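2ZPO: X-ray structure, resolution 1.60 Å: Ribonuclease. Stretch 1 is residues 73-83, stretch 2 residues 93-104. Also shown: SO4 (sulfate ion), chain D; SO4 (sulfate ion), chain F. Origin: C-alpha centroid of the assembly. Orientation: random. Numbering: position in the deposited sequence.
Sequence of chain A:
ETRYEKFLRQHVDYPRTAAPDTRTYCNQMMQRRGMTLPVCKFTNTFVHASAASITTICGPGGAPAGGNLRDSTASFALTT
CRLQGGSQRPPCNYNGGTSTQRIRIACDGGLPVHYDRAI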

ATOM      1  N   THR A  73      -4.097  13.260   7.427  1.00 13.31           N
ATOM      2  CA  THR A  73      -3.543  14.537   7.852  1.00 15.06           C
ATOM      3  C   THR A  73      -2.026  14.477   7.660  1.00 14.58           C
ATOM      4  O   THR A  73      -1.424  15.395   7.086  1.00 15.56           O
ATOM      5  CB  THR A  73      -3.905  14.815   9.305  1.00 15.51           C
ATOM      6  OG1 THR A  73      -5.331  14.955   9.378  1.00 16.43           O
ATOM      7  CG2 THR A  73      -3.219  16.104   9.822  1.00 16.96           C
ATOM      8  N   ALA A  74      -1.444  13.375   8.126  1.00 14.14           N
ATOM      9  CA  ALA A  74      -0.000  13.157   8.036  1.00 14.97           C
ATOM     10  C   ALA A  74       0.493  12.743   6.637  1.00 15.27           C
ATOM     11  O   ALA A  74      -0.232  12.110   5.853  1.00 14.67           O
ATOM     12  CB  ALA A  74       0.413  12.105   9.075  1.00 15.53           C
ATOM     13  N   SER A  75       1.744  13.096   6.330  1.00 16.15           N
ATOM     14  CA  SER A  75       2.473  12.496   5.224  1.00 16.27           C
ATOM     15  C   SER A  75       3.152  11.231   5.771  1.00 16.46           C
ATOM     16  O   SER A  75       3.524  11.172   6.968  1.00 18.20           O
ATOM     17  CB  SER A  75       3.531  13.472   4.691  1.00 16.77           C
ATOM     18  OG  SER A  75       2.934  14.530   3.931  1.00 20.48           O
ATOM     19  N   PHE A  76       3.256  10.209   4.924  1.00 14.93           N
ATOM     20  CA  PHE A  76       3.838   8.927   5.293  1.00 13.91           C
ATOM     21  C   PHE A  76       4.978   8.553   4.360  1.00 14.06           C
ATOM     22  O   PHE A  76       4.945   8.924   3.201  1.00 14.22           O
ATOM     23  CB  PHE A  76       2.778   7.815   5.190  1.00 14.35           C
ATOM     24  CG  PHE A  76       1.641   7.975   6.155  1.00 13.17           C
ATOM     25  CD1 PHE A  76       0.429   8.496   5.736  1.00 16.57           C
ATOM     26  CD2 PHE A  76       1.800   7.652   7.509  1.00 18.37           C
ATOM     27  CE1 PHE A  76      -0.626   8.663   6.636  1.00 17.04           C
ATOM     28  CE2 PHE A  76       0.738   7.830   8.405  1.00 13.85           C
ATOM     29  CZ  PHE A  76      -0.482   8.308   7.954  1.00 12.89           C
ATOM     30  N   ALA A  77       5.977   7.835   4.889  1.00 14.39           N
ATOM     31  CA  ALA A  77       6.967   7.181   4.028  1.00 13.89           C
ATOM     32  C   ALA A  77       6.224   6.106   3.217  1.00 14.14           C
ATOM     33  O   ALA A  77       5.476   5.288   3.772  1.00 15.29           O
ATOM     34  CB  ALA A  77       8.055   6.535   4.865  1.00 14.81           C
ATOM     35  N   LEU A  78       6.453   6.093   1.906  1.00 13.78           N
ATOM     36  CA  LEU A  78       5.800   5.167   0.965  1.00 14.24           C
ATOM     37  C   LEU A  78       6.802   4.523   0.038  1.00 15.25           C
ATOM     38  O   LEU A  78       7.813   5.144  -0.317  1.00 14.78           O
ATOM     39  CB  LEU A  78       4.805   5.922   0.079  1.00 14.02           C
ATOM     40  CG  LEU A  78       3.733   6.781   0.725  1.00 13.83           C
ATOM     41  CD1 LEU A  78       2.904   7.431  -0.351  1.00 17.30           C
ATOM     42  CD2 LEU A  78       2.835   5.948   1.653  1.00 14.79           C
ATOM     43  N   THR A  79       6.531   3.279  -0.346  1.00 14.54           N
ATOM     44  CA  THR A  79       7.215   2.693  -1.496  1.00 15.07           C
ATOM     45  C   THR A  79       6.144   2.239  -2.475  1.00 16.04           C
ATOM     46  O   THR A  79       5.199   1.518  -2.095  1.00 15.53           O
ATOM     47  CB  THR A  79       8.084   1.493  -1.103  1.00 15.88           C
ATOM     48  OG1 THR A  79       8.993   1.913  -0.078  1.00 15.01           O
ATOM     49  CG2 THR A  79       8.892   0.959  -2.322  1.00 15.16           C
ATOM     50  N   THR A  80       6.307   2.650  -3.726  1.00 17.09           N
ATOM     51  CA  THR A  80       5.351   2.333  -4.783  1.00 18.27           C
ATOM     52  C   THR A  80       6.025   1.415  -5.778  1.00 18.74           C
ATOM     53  O   THR A  80       7.115   1.724  -6.271  1.00 19.12           O
ATOM     54  CB  THR A  80       4.778   3.621  -5.447  1.00 19.15           C
ATOM     55  OG1 THR A  80       4.278   4.491  -4.422  1.00 21.68           O
ATOM     56  CG2 THR A  80       3.660   3.272  -6.369  1.00 21.13           C
ATOM     57  N   CYS A  81       5.376   0.281  -6.045  1.00 18.26           N
ATOM     58  CA  CYS A  81       5.882  -0.737  -6.945  1.00 17.92           C
ATOM     59  C   CYS A  81       4.978  -0.812  -8.168  1.00 18.68           C
ATOM     60  O   CYS A  81       3.761  -0.838  -8.025  1.00 17.51           O
ATOM     61  CB  CYS A  81       5.889  -2.095  -6.239  1.00 18.64           C
ATOM     62  SG  CYS A  81       6.833  -2.096  -4.698  1.00 18.43           S
ATOM     63  N   ARG A  82       5.593  -0.841  -9.349  1.00 18.75           N
ATOM     64  CA  ARG A  82       4.873  -0.933 -10.621  1.00 20.28           C
ATOM     65  C   ARG A  82       5.526  -2.035 -11.457  1.00 19.95           C
ATOM     66  O   ARG A  82       6.740  -2.097 -11.581  1.00 18.96           O
ATOM     67  CB  ARG A  82       4.897   0.406 -11.367  1.00 20.40           C
ATOM     68  CG  ARG A  82       3.878   1.420 -10.828  1.00 22.20           C
ATOM     69  CD  ARG A  82       4.022   2.820 -11.448  1.00 24.68           C
ATOM     70  NE  ARG A  82       3.650   2.886 -12.870  1.00 27.00           N
ATOM     71  CZ  ARG A  82       2.425   3.169 -13.331  1.00 27.00           C
ATOM     72  NH1 ARG A  82       1.419   3.386 -12.495  1.00 29.53           N
ATOM     73  NH2 ARG A  82       2.203   3.207 -14.647  1.00 26.31           N
ATOM     74  N   LEU A  83       4.683  -2.909 -11.999  1.00 20.37           N
ATOM     75  CA  LEU A  83       5.106  -4.069 -12.776  1.00 21.23           C
ATOM     76  C   LEU A  83       5.841  -3.627 -14.028  1.00 22.60           C
ATOM     77  O   LEU A  83       5.416  -2.685 -14.705  1.00 22.18           O
ATOM     78  CB  LEU A  83       3.876  -4.870 -13.186  1.00 20.55           C
ATOM     79  CG  LEU A  83       4.084  -6.281 -13.759  1.00 21.14           C
ATOM     80  CD1 LEU A  83       4.648  -7.262 -12.723  1.00 20.43           C
ATOM     81  CD2 LEU A  83       2.775  -6.791 -14.307  1.00 20.33           C
TER
HETATM   82  S   SO4 D 122      14.222   5.550  -4.500  1.00 36.84           S
HETATM   83  O1  SO4 D 122      13.960   4.317  -5.254  1.00 34.69           O
HETATM   84  O2  SO4 D 122      13.206   6.583  -4.802  1.00 35.37           O
HETATM   85  O3  SO4 D 122      14.275   5.233  -3.078  1.00 33.40           O
HETATM   86  O4  SO4 D 122      15.537   6.081  -4.893  1.00 36.49           O
HETATM   87  S   SO4 F 124       5.924   3.230 -15.212  0.50 56.76           S
HETATM   88  O1  SO4 F 124       5.704   2.012 -14.436  0.50 56.46           O
HETATM   89  O2  SO4 F 124       6.972   3.001 -16.204  0.50 56.77           O
HETATM   90  O3  SO4 F 124       4.685   3.600 -15.893  0.50 56.50           O
HETATM   91  O4  SO4 F 124       6.346   4.311 -14.324  0.50 56.75           O
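Stretch 2 (93-104) NYNGGTSTQRIR

How does stretch 2 run against stretch 1? Both are extended strands, and they pair antiparallel, although their overall axes meet at 128° rather than the 180° of an ideal antiparallel pair. The register sets Phe76 beside Gln101, Leu78 beside Ser99, Thr80 beside Gly97 and Arg82 beside Asn95. Each of these pairs is closed by two backbone hydrogen bonds: Phe76 N to Gln101 O is 2.8 Å and Gln101 N to Phe76 O 3.0 Å, while at the other end Arg82 N to Asn95 O and Asn95 N to Arg82 O are both 2.9 Å.

Where do bumps meet hollows on the face that carries Phe76, Leu78 and Thr80? Leu78 is the main bump, with 100 Å² covered by stretch 2. Its CD1 lies 3.9 Å from Gln101 CB, and its CD2 lies 3.8 Å from Ile103 CG2. Ile103 CG1 also lies 3.9 Å from Phe76 CD1, so its side chain bridges two residues of stretch 1. Beside Thr80, Gly97 adds no side chain; a water there bonds Thr80 OG1 at 2.9 Å and Ser99 OG at 2.8 Å.

What happens where Gly96 faces Cys81? This is a non-hydrogen-bonded pair, so Cys81 CA and Gly96 CA lie 4.3 Å apart, the usual narrow spacing, and Gly96 CA comes within 3.0 Å of Thr80 O. A CB on Gly96 would sit tightly against that same oxygen, at 3.3 Å. One step along this face, Thr98 CG2 packs 3.6 Å from Thr79 OG1.

How is the far end of the pair closed? Leu83 starts away from stretch 2, but its tip returns to cover one face of the Tyr94 ring: CD1 lies 3.9 Å from the ring centroid, in a CH-pi contact. Cys81 CB adds a looser apolar contact, 4.2 Å from Tyr94 CD1.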

ATOM      1  N   ASN A  93       8.265  -9.025 -12.377  1.00 18.30           N
ATOM      2  CA  ASN A  93       9.368  -8.103 -12.078  1.00 18.11           C
ATOM      3  C   ASN A  93       8.866  -6.690 -11.915  1.00 18.11           C
ATOM      4  O   ASN A  93       8.036  -6.218 -12.714  1.00 18.63           O
ATOM      5  CB  ASN A  93      10.422  -8.146 -13.183  1.00 19.51           C
ATOM      6  CG  ASN A  93      11.140  -9.472 -13.219  1.00 21.25           C
ATOM      7  OD1 ASN A  93      11.883  -9.788 -12.303  1.00 25.11           O
ATOM      8  ND2 ASN A  93      10.910 -10.257 -14.265  1.00 24.96           N
ATOM      9  N   TYR A  94       9.338  -6.012 -10.872  1.00 17.05           N
ATOM     10  CA  TYR A  94       8.829  -4.685 -10.535  1.00 18.66           C
ATOM     11  C   TYR A  94       9.906  -3.632 -10.589  1.00 18.96           C
ATOM     12  O   TYR A  94      11.083  -3.947 -10.458  1.00 19.58           O
ATOM     13  CB  TYR A  94       8.191  -4.695  -9.124  1.00 17.51           C
ATOM     14  CG  TYR A  94       6.911  -5.503  -9.091  1.00 17.19           C
ATOM     15  CD1 TYR A  94       5.676  -4.896  -9.370  1.00 16.91           C
ATOM     16  CD2 TYR A  94       6.932  -6.869  -8.830  1.00 15.79           C
ATOM     17  CE1 TYR A  94       4.508  -5.628  -9.378  1.00 14.97           C
ATOM     18  CE2 TYR A  94       5.744  -7.626  -8.826  1.00 16.37           C
ATOM     19  CZ  TYR A  94       4.537  -6.993  -9.109  1.00 15.79           C
ATOM     20  OH  TYR A  94       3.362  -7.726  -9.113  1.00 17.23           O
ATOM     21  N   ASN A  95       9.486  -2.386 -10.819  1.00 20.71           N
ATOM     22  CA  ASN A  95      10.318  -1.220 -10.537  1.00 21.65           C
ATOM     23  C   ASN A  95       9.627  -0.480  -9.391  1.00 21.52           C
ATOM     24  O   ASN A  95       8.464  -0.729  -9.096  1.00 21.03           O
ATOM     25  CB  ASN A  95      10.440  -0.301 -11.754  1.00 22.82           C
ATOM     26  CG  ASN A  95      11.148  -0.971 -12.925  1.00 25.20           C
ATOM     27  OD1 ASN A  95      12.263  -1.499 -12.785  1.00 31.90           O
ATOM     28  ND2 ASN A  95      10.493  -0.972 -14.079  1.00 27.45           N
ATOM     29  N   GLY A  96      10.352   0.411  -8.726  1.00 20.92           N
ATOM     30  CA  GLY A  96       9.787   1.051  -7.547  1.00 20.86           C
ATOM     31  C   GLY A  96      10.383   2.424  -7.328  1.00 20.86           C
ATOM     32  O   GLY A  96      11.455   2.721  -7.840  1.00 21.48           O
ATOM     33  N   GLY A  97       9.654   3.265  -6.598  1.00 19.95           N
ATOM     34  CA  GLY A  97      10.161   4.538  -6.115  1.00 19.07           C
ATOM     35  C   GLY A  97       9.739   4.709  -4.670  1.00 18.66           C
ATOM     36  O   GLY A  97       8.824   4.033  -4.204  1.00 17.69           O
ATOM     37  N   THR A  98      10.404   5.622  -3.957  1.00 17.71           N
ATOM     38  CA  THR A  98       9.975   5.978  -2.611  1.00 17.61           C
ATOM     39  C   THR A  98       9.602   7.461  -2.550  1.00 17.83           C
ATOM     40  O   THR A  98      10.038   8.275  -3.382  1.00 18.12           O
ATOM     41  CB  THR A  98      11.041   5.637  -1.551  1.00 17.58           C
ATOM     42  OG1 THR A  98      12.248   6.389  -1.790  1.00 18.47           O
ATOM     43  CG2 THR A  98      11.382   4.152  -1.571  1.00 18.27           C
ATOM     44  N   SER A  99       8.764   7.813  -1.579  1.00 16.73           N
ATOM     45  CA  SER A  99       8.345   9.211  -1.401  1.00 16.56           C
ATOM     46  C   SER A  99       7.849   9.403   0.021  1.00 16.53           C
ATOM     47  O   SER A  99       7.838   8.445   0.830  1.00 15.95           O
ATOM     48  CB  SER A  99       7.233   9.575  -2.386  1.00 17.61           C
ATOM     49  OG  SER A  99       6.133   8.702  -2.182  1.00 18.30           O
ATOM     50  N   THR A 100       7.474  10.642   0.338  1.00 15.12           N
ATOM     51  CA  THR A 100       6.834  10.973   1.610  1.00 15.35           C
ATOM     52  C   THR A 100       5.627  11.851   1.274  1.00 15.60           C
ATOM     53  O   THR A 100       5.792  13.011   0.844  1.00 16.10           O
ATOM     54  CB  THR A 100       7.808  11.688   2.586  1.00 14.78           C
ATOM     55  OG1 THR A 100       9.067  10.989   2.620  1.00 15.67           O
ATOM     56  CG2 THR A 100       7.240  11.700   3.995  1.00 15.42           C
ATOM     57  N   GLN A 101       4.423  11.291   1.437  1.00 14.58           N
ATOM     58  CA  GLN A 101       3.218  11.891   0.866  1.00 14.65           C
ATOM     59  C   GLN A 101       2.029  11.584   1.756  1.00 13.89           C
ATOM     60  O   GLN A 101       2.007  10.526   2.409  1.00 13.62           O
ATOM     61  CB  GLN A 101       2.948  11.291  -0.511  1.00 14.51           C
ATOM     62  CG  GLN A 101       3.998  11.638  -1.581  1.00 18.17           C
ATOM     63  CD  GLN A 101       3.551  11.175  -2.935  1.00 21.15           C
ATOM     64  OE1 GLN A 101       2.778  11.861  -3.613  1.00 26.79           O
ATOM     65  NE2 GLN A 101       3.973   9.985  -3.313  1.00 21.74           N
ATOM     66  N   ARG A 102       1.071  12.516   1.789  1.00 13.50           N
ATOM     67  CA  ARG A 102      -0.249  12.181   2.346  1.00 12.31           C
ATOM     68  C   ARG A 102      -0.901  11.143   1.436  1.00 12.53           C
ATOM     69  O   ARG A 102      -0.560  10.999   0.253  1.00 12.69           O
ATOM     70  CB  ARG A 102      -1.146  13.427   2.492  1.00 12.59           C
ATOM     71  CG  ARG A 102      -0.561  14.491   3.453  1.00 16.53           C
ATOM     72  CD  ARG A 102      -1.286  15.838   3.340  1.00 18.94           C
ATOM     73  NE  ARG A 102      -2.713  15.736   3.581  1.00 22.11           N
ATOM     74  CZ  ARG A 102      -3.681  16.134   2.758  1.00 22.65           C
ATOM     75  NH1 ARG A 102      -3.404  16.717   1.597  1.00 24.88           N
ATOM     76  NH2 ARG A 102      -4.944  15.982   3.127  1.00 23.00           N
ATOM     77  N   ILE A 103      -1.844  10.404   2.003  1.00 11.23           N
ATOM     78  CA  ILE A 103      -2.505   9.333   1.255  1.00 11.73           C
ATOM     79  C   ILE A 103      -4.027   9.420   1.357  1.00 12.19           C
ATOM     80  O   ILE A 103      -4.573   9.957   2.338  1.00 11.96           O
ATOM     81  CB  ILE A 103      -2.031   7.901   1.690  1.00 12.35           C
ATOM     82  CG1 ILE A 103      -2.360   7.613   3.163  1.00 10.70           C
ATOM     83  CG2 ILE A 103      -0.532   7.733   1.390  1.00 11.54           C
ATOM     84  CD1 ILE A 103      -2.106   6.169   3.623  1.00 12.00           C
ATOM     85  N   ARG A 104      -4.686   8.835   0.341  1.00 11.70           N
ATOM     86  CA  ARG A 104      -6.145   8.779   0.250  1.00 11.76           C
ATOM     87  C   ARG A 104      -6.500   7.309   0.279  1.00 12.00           C
ATOM     88  O   ARG A 104      -5.999   6.529  -0.550  1.00 11.37           O
ATOM     89  CB  ARG A 104      -6.639   9.426  -1.066  1.00 11.68           C
ATOM     90  CG  ARG A 104      -8.149   9.343  -1.243  1.00 13.92           C
ATOM     91  CD  ARG A 104      -8.642  10.166  -2.408  1.00 16.70           C
ATOM     92  NE  ARG A 104      -8.508  11.585  -2.092  1.00 15.74           N
ATOM     93  CZ  ARG A 104      -8.734  12.565  -2.950  1.00 21.20           C
ATOM     94  NH1 ARG A 104      -9.121  12.268  -4.193  1.00 20.55           N
ATOM     95  NH2 ARG A 104      -8.571  13.821  -2.556  1.00 22.80           N
TER
HETATM   96  O   HOH W   1       3.772  15.642   1.473  1.00 31.57           O
HETATM   97  O   HOH W   2       6.407   6.230  -3.543  1.00 23.80           O
HETATM   98  O   HOH W   3       7.888  -0.681 -14.098  1.00 50.68           O